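Long-range contact in peptidase M16 inactive domain family protein (Pseudomonas fluorescens, PDB 3GWB), which is of unknown function but, as a peptidase M16 inactive-domain protein, may have a hydrolase-related role: residues L271-L285 against V333-L347. Sequence-based numbering, arbitrary orientation.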
loop_
_atom_site.group_PDB
_atom_site.type_symbol
_atom_site.label_atom_id
_atom_site.label_comp_id
_atom_site.label_asym_id
_atom_site.label_seq_id
_atom_site.Cartn_x
_atom_site.Cartn_y
_atom_site.Cartn_z
ATOM N N LEU A 271 3.993 -21.077 -17.147
ATOM C CA LEU A 271 3.208 -22.179 -16.606
ATOM C C LEU A 271 4.099 -23.103 -15.771
ATOM O O LEU A 271 3.683 -23.620 -14.732
ATOM C CB LEU A 271 2.555 -22.964 -17.741
ATOM C CG LEU A 271 1.469 -23.944 -17.308
ATOM C CD1 LEU A 271 0.181 -23.182 -16.962
ATOM C CD2 LEU A 271 1.219 -24.923 -18.440
ATOM N N GLY A 272 5.331 -23.294 -16.223
ATOM C CA GLY A 272 6.256 -24.137 -15.483
ATOM C C GLY A 272 6.567 -23.510 -14.135
ATOM O O GLY A 272 6.663 -24.202 -13.123
ATOM N N ASN A 273 6.714 -22.187 -14.117
ATOM C CA ASN A 273 7.004 -21.488 -12.875
ATOM C C ASN A 273 5.807 -21.528 -11.950
ATOM O O ASN A 273 5.959 -21.646 -10.741
ATOM C CB ASN A 273 7.380 -20.029 -13.127
ATOM C CG ASN A 273 7.605 -19.273 -11.841
ATOM O OD1 ASN A 273 6.725 -18.554 -11.359
ATOM N ND2 ASN A 273 8.777 -19.458 -11.254
ATOM N N GLN A 274 4.617 -21.412 -12.522
ATOM C CA GLN A 274 3.393 -21.448 -11.729
ATOM C C GLN A 274 3.337 -22.736 -10.911
ATOM O O GLN A 274 3.038 -22.709 -9.717
ATOM C CB GLN A 274 2.162 -21.351 -12.641
ATOM C CG GLN A 274 1.933 -19.965 -13.245
ATOM C CD GLN A 274 0.804 -19.944 -14.274
ATOM O OE1 GLN A 274 -0.268 -20.509 -14.047
ATOM N NE2 GLN A 274 1.040 -19.281 -15.407
ATOM N N ILE A 275 3.642 -23.857 -11.560
ATOM C CA ILE A 275 3.628 -25.170 -10.912
ATOM C C ILE A 275 4.722 -25.305 -9.849
ATOM O O ILE A 275 4.528 -25.935 -8.803
ATOM C CB ILE A 275 3.817 -26.294 -11.963
ATOM C CG1 ILE A 275 2.658 -26.263 -12.970
ATOM C CG2 ILE A 275 3.916 -27.651 -11.269
ATOM C CD1 ILE A 275 2.872 -27.157 -14.190
ATOM N N LEU A 276 5.875 -24.711 -10.124
ATOM C CA LEU A 276 7.006 -24.768 -9.206
ATOM C C LEU A 276 6.858 -23.895 -7.961
ATOM O O LEU A 276 7.051 -24.372 -6.845
ATOM C CB LEU A 276 8.289 -24.373 -9.942
ATOM C CG LEU A 276 9.562 -24.174 -9.116
ATOM C CD1 LEU A 276 9.958 -25.462 -8.429
ATOM C CD2 LEU A 276 10.687 -23.704 -10.041
ATOM N N GLY A 277 6.536 -22.618 -8.156
ATOM C CA GLY A 277 6.405 -21.716 -7.025
ATOM C C GLY A 277 5.488 -20.521 -7.224
ATOM O O GLY A 277 5.768 -19.433 -6.724
ATOM N N GLY A 278 4.396 -20.712 -7.952
ATOM C CA GLY A 278 3.460 -19.622 -8.163
ATOM C C GLY A 278 2.614 -19.455 -6.911
ATOM O O GLY A 278 3.055 -19.796 -5.811
ATOM N N GLY A 279 1.401 -18.934 -7.056
ATOM C CA GLY A 279 0.553 -18.768 -5.891
ATOM C C GLY A 279 -0.114 -20.073 -5.500
ATOM O O GLY A 279 -0.170 -21.008 -6.299
ATOM N N GLY A 280 -0.612 -20.149 -4.269
ATOM C CA GLY A 280 -1.287 -21.354 -3.818
ATOM C C GLY A 280 -0.442 -22.305 -2.990
ATOM O O GLY A 280 0.790 -22.220 -2.982
ATOM N N PHE A 281 -1.109 -23.216 -2.285
ATOM C CA PHE A 281 -0.427 -24.198 -1.453
ATOM C C PHE A 281 -0.107 -25.452 -2.259
ATOM O O PHE A 281 0.566 -26.359 -1.764
ATOM C CB PHE A 281 -1.300 -24.610 -0.260
ATOM C CG PHE A 281 -1.599 -23.496 0.701
ATOM C CD1 PHE A 281 -0.586 -22.669 1.172
ATOM C CD2 PHE A 281 -2.890 -23.314 1.185
ATOM C CE1 PHE A 281 -0.856 -21.668 2.110
ATOM C CE2 PHE A 281 -3.171 -22.320 2.120
ATOM C CZ PHE A 281 -2.150 -21.497 2.587
ATOM N N GLY A 282 -0.597 -25.503 -3.495
ATOM C CA GLY A 282 -0.374 -26.670 -4.334
ATOM C C GLY A 282 0.940 -26.743 -5.097
ATOM O O GLY A 282 1.288 -27.803 -5.622
ATOM N N THR A 283 1.672 -25.636 -5.166
ATOM C CA THR A 283 2.946 -25.613 -5.886
ATOM C C THR A 283 3.937 -26.622 -5.301
ATOM O O THR A 283 3.813 -27.033 -4.149
ATOM C CB THR A 283 3.589 -24.217 -5.839
ATOM O OG1 THR A 283 3.993 -23.925 -4.498
ATOM C CG2 THR A 283 2.599 -23.158 -6.310
ATOM N N ARG A 284 4.925 -27.010 -6.101
ATOM C CA ARG A 284 5.936 -27.974 -5.674
ATOM C C ARG A 284 6.673 -27.468 -4.433
ATOM O O ARG A 284 6.810 -28.186 -3.440
ATOM C CB ARG A 284 6.933 -28.212 -6.820
ATOM C CG ARG A 284 7.810 -29.457 -6.686
ATOM C CD ARG A 284 7.000 -30.762 -6.762
ATOM N NE ARG A 284 6.499 -31.102 -8.098
ATOM C CZ ARG A 284 7.224 -31.653 -9.070
ATOM N NH1 ARG A 284 8.509 -31.935 -8.880
ATOM N NH2 ARG A 284 6.653 -31.962 -10.225
ATOM N N LEU A 285 7.132 -26.222 -4.489
ATOM C CA LEU A 285 7.862 -25.629 -3.377
ATOM C C LEU A 285 7.030 -25.473 -2.098
ATOM O O LEU A 285 7.499 -25.800 -1.015
ATOM C CB LEU A 285 8.449 -24.277 -3.797
ATOM C CG LEU A 285 9.648 -24.327 -4.755
ATOM C CD1 LEU A 285 9.943 -22.938 -5.266
ATOM C CD2 LEU A 285 10.875 -24.896 -4.038
ATOM N N VAL A 333 14.537 -29.841 -4.555
ATOM C CA VAL A 333 13.213 -29.751 -5.154
ATOM C C VAL A 333 13.325 -29.111 -6.532
ATOM O O VAL A 333 12.647 -29.515 -7.477
ATOM C CB VAL A 333 12.268 -28.897 -4.292
ATOM C CG1 VAL A 333 10.989 -28.607 -5.057
ATOM C CG2 VAL A 333 11.957 -29.624 -2.992
ATOM N N PHE A 334 14.179 -28.103 -6.641
ATOM C CA PHE A 334 14.375 -27.413 -7.909
ATOM C C PHE A 334 15.024 -28.352 -8.923
ATOM O O PHE A 334 14.584 -28.445 -10.070
ATOM C CB PHE A 334 15.269 -26.191 -7.709
ATOM C CG PHE A 334 15.540 -25.430 -8.968
ATOM C CD1 PHE A 334 14.501 -24.835 -9.668
ATOM C CD2 PHE A 334 16.839 -25.296 -9.451
ATOM C CE1 PHE A 334 14.742 -24.116 -10.834
ATOM C CE2 PHE A 334 17.093 -24.577 -10.618
ATOM C CZ PHE A 334 16.041 -23.986 -11.309
ATOM N N ALA A 335 16.084 -29.033 -8.497
ATOM C CA ALA A 335 16.790 -29.961 -9.375
ATOM C C ALA A 335 15.831 -31.036 -9.861
ATOM O O ALA A 335 15.777 -31.340 -11.052
ATOM C CB ALA A 335 17.955 -30.594 -8.635
ATOM N N GLU A 336 15.074 -31.597 -8.921
ATOM C CA GLU A 336 14.101 -32.643 -9.201
ATOM C C GLU A 336 13.041 -32.165 -10.191
ATOM O O GLU A 336 12.624 -32.918 -11.065
ATOM C CB GLU A 336 13.453 -33.095 -7.885
ATOM C CG GLU A 336 12.159 -33.894 -8.012
ATOM C CD GLU A 336 12.288 -35.121 -8.893
ATOM O OE1 GLU A 336 13.286 -35.867 -8.755
ATOM O OE2 GLU A 336 11.373 -35.344 -9.719
ATOM N N TYR A 337 12.614 -30.913 -10.063
ATOM C CA TYR A 337 11.612 -30.365 -10.973
ATOM C C TYR A 337 12.146 -30.246 -12.406
ATOM O O TYR A 337 11.461 -30.618 -13.358
ATOM C CB TYR A 337 11.146 -28.986 -10.502
ATOM C CG TYR A 337 9.983 -28.443 -11.303
ATOM C CD1 TYR A 337 8.736 -29.064 -11.259
ATOM C CD2 TYR A 337 10.128 -27.315 -12.111
ATOM C CE1 TYR A 337 7.657 -28.576 -12.001
ATOM C CE2 TYR A 337 9.050 -26.815 -12.861
ATOM C CZ TYR A 337 7.817 -27.454 -12.799
ATOM O OH TYR A 337 6.739 -26.975 -13.533
ATOM N N LEU A 338 13.357 -29.712 -12.563
ATOM C CA LEU A 338 13.940 -29.558 -13.897
ATOM C C LEU A 338 14.226 -30.916 -14.516
ATOM O O LEU A 338 14.124 -31.093 -15.733
ATOM C CB LEU A 338 15.244 -28.757 -13.839
ATOM C CG LEU A 338 15.155 -27.269 -13.496
ATOM C CD1 LEU A 338 16.547 -26.647 -13.593
ATOM C CD2 LEU A 338 14.198 -26.574 -14.459
ATOM N N LYS A 339 14.580 -31.869 -13.663
ATOM C CA LYS A 339 14.897 -33.222 -14.091
ATOM C C LYS A 339 13.699 -34.005 -14.622
ATOM O O LYS A 339 13.762 -34.575 -15.710
ATOM C CB LYS A 339 15.532 -33.992 -12.931
ATOM C CG LYS A 339 15.890 -35.436 -13.255
ATOM C CD LYS A 339 16.470 -36.142 -12.037
ATOM C CE LYS A 339 16.783 -37.603 -12.326
ATOM N NZ LYS A 339 17.809 -37.754 -13.397
ATOM N N ASN A 340 12.604 -34.036 -13.867
ATOM C CA ASN A 340 11.441 -34.806 -14.293
ATOM C C ASN A 340 10.273 -34.017 -14.848
ATOM O O ASN A 340 9.368 -34.591 -15.451
ATOM C CB ASN A 340 10.956 -35.689 -13.145
ATOM C CG ASN A 340 11.961 -36.755 -12.787
ATOM O OD1 ASN A 340 12.541 -37.385 -13.669
ATOM N ND2 ASN A 340 12.173 -36.972 -11.493
ATOM N N GLY A 341 10.292 -32.705 -14.655
ATOM C CA GLY A 341 9.206 -31.888 -15.156
ATOM C C GLY A 341 7.977 -31.999 -14.280
ATOM O O GLY A 341 8.005 -32.645 -13.233
ATOM N N PRO A 342 6.870 -31.365 -14.682
ATOM C CA PRO A 342 5.634 -31.413 -13.902
ATOM C C PRO A 342 4.803 -32.644 -14.253
ATOM O O PRO A 342 4.957 -33.209 -15.331
ATOM C CB PRO A 342 4.944 -30.122 -14.308
ATOM C CG PRO A 342 5.263 -30.056 -15.760
ATOM C CD PRO A 342 6.738 -30.422 -15.809
ATOM N N THR A 343 3.929 -33.055 -13.340
ATOM C CA THR A 343 3.058 -34.208 -13.571
ATOM C C THR A 343 1.823 -33.718 -14.317
ATOM O O THR A 343 1.521 -32.526 -14.280
ATOM C CB THR A 343 2.597 -34.832 -12.247
ATOM O OG1 THR A 343 1.865 -33.859 -11.492
ATOM C CG2 THR A 343 3.795 -35.305 -11.435
ATOM N N GLN A 344 1.119 -34.630 -14.992
ATOM C CA GLN A 344 -0.095 -34.277 -15.729
ATOM C C GLN A 344 -1.059 -33.526 -14.830
ATOM O O GLN A 344 -1.657 -32.535 -15.241
ATOM C CB GLN A 344 -0.812 -35.525 -16.251
ATOM C CG GLN A 344 -0.486 -35.895 -17.676
ATOM C CD GLN A 344 -0.624 -34.725 -18.632
ATOM O OE1 GLN A 344 -1.653 -34.050 -18.674
ATOM N NE2 GLN A 344 0.417 -34.486 -19.411
ATOM N N LYS A 345 -1.216 -34.010 -13.604
ATOM C CA LYS A 345 -2.118 -33.375 -12.658
ATOM C C LYS A 345 -1.738 -31.914 -12.457
ATOM O O LYS A 345 -2.586 -31.028 -12.583
ATOM C CB LYS A 345 -2.090 -34.108 -11.315
ATOM C CG LYS A 345 -2.953 -33.448 -10.244
ATOM C CD LYS A 345 -2.965 -34.245 -8.945
ATOM C CE LYS A 345 -1.575 -34.342 -8.320
ATOM N NZ LYS A 345 -0.990 -33.004 -7.991
ATOM N N GLU A 346 -0.463 -31.669 -12.152
ATOM C CA GLU A 346 0.028 -30.310 -11.935
ATOM C C GLU A 346 -0.217 -29.419 -13.136
ATOM O O GLU A 346 -0.602 -28.260 -12.986
ATOM C CB GLU A 346 1.529 -30.314 -11.630
ATOM C CG GLU A 346 1.904 -31.076 -10.379
ATOM C CD GLU A 346 3.397 -31.041 -10.101
ATOM O OE1 GLU A 346 4.175 -31.364 -11.022
ATOM O OE2 GLU A 346 3.789 -30.701 -8.958
ATOM N N LEU A 347 0.018 -29.956 -14.328
ATOM C CA LEU A 347 -0.171 -29.198 -15.555
ATOM C C LEU A 347 -1.637 -28.810 -15.756
ATOM O O LEU A 347 -1.938 -27.663 -16.090
ATOM C CB LEU A 347 0.320 -30.005 -16.758
ATOM C CG LEU A 347 0.236 -29.315 -18.120
ATOM C CD1 LEU A 347 1.402 -28.351 -18.266
ATOM C CD2 LEU A 347 0.274 -30.354 -19.233
HETATM O O HOH W 1 3.037 -29.787 -6.487
HETATM O O HOH W 2 10.453 -31.459 -7.129
#
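Helix 271-277 runs roughly antiparallel to helix 333-340, their N-to-C directions 141° apart and their axes 11.4 Å apart at closest approach, while I275 faces E346 of the next helix. R284, at the start of helix 284-292, grips E346 side-on: NE meets OE2 at 2.9 Å and NH2 meets OE1 at 2.7 Å, both oxygens lying close to the guanidinium plane. Bends at chi2 and chi3 fold the arginine back, its CG against V333 CG1 and one guanidinium face over the Y337 ring edge, the two planes 79° apart. NH2 also donates weakly to G341 O, and NH1 reaches V333 O through a water. E346 OE1 accepts from T343 N as well, and T343 OG1 takes E346 N in return, a capping box which, with a water bridging G282 O and E346 OE2, is likely to hold the carboxylate in place. Replacing R284 with an alanine would probably leave the E346 carboxylate without its countercharge and uncover the edge of Y337. Tyrosine suits its place because its ring fills the hole among G272, I275, L276 and R284: L276 CB lies over one face in a CH-pi contact, 4.2 Å from the centroid, and OH bonds weakly to G272 O, glycine here keeping a side chain away from the hydroxyl. Branched I275 spreads its two arms, CG2 on E346 CB (3.6 Å) and CD1 on P342 CB. Farther along, L271 CD2 presses tightly on L347 CD1 at 3.4 Å, and L347 continues onto V397 and V400 of helix 397-407. Helices 323-340 and 344-356 are thus joined by a short turn, G341 leaving the first with positive phi and T343 N-capping the second, packed on helices 266-277 and 284-292 and held by a partly exposed salt bridge within the M16 inactive-domain region.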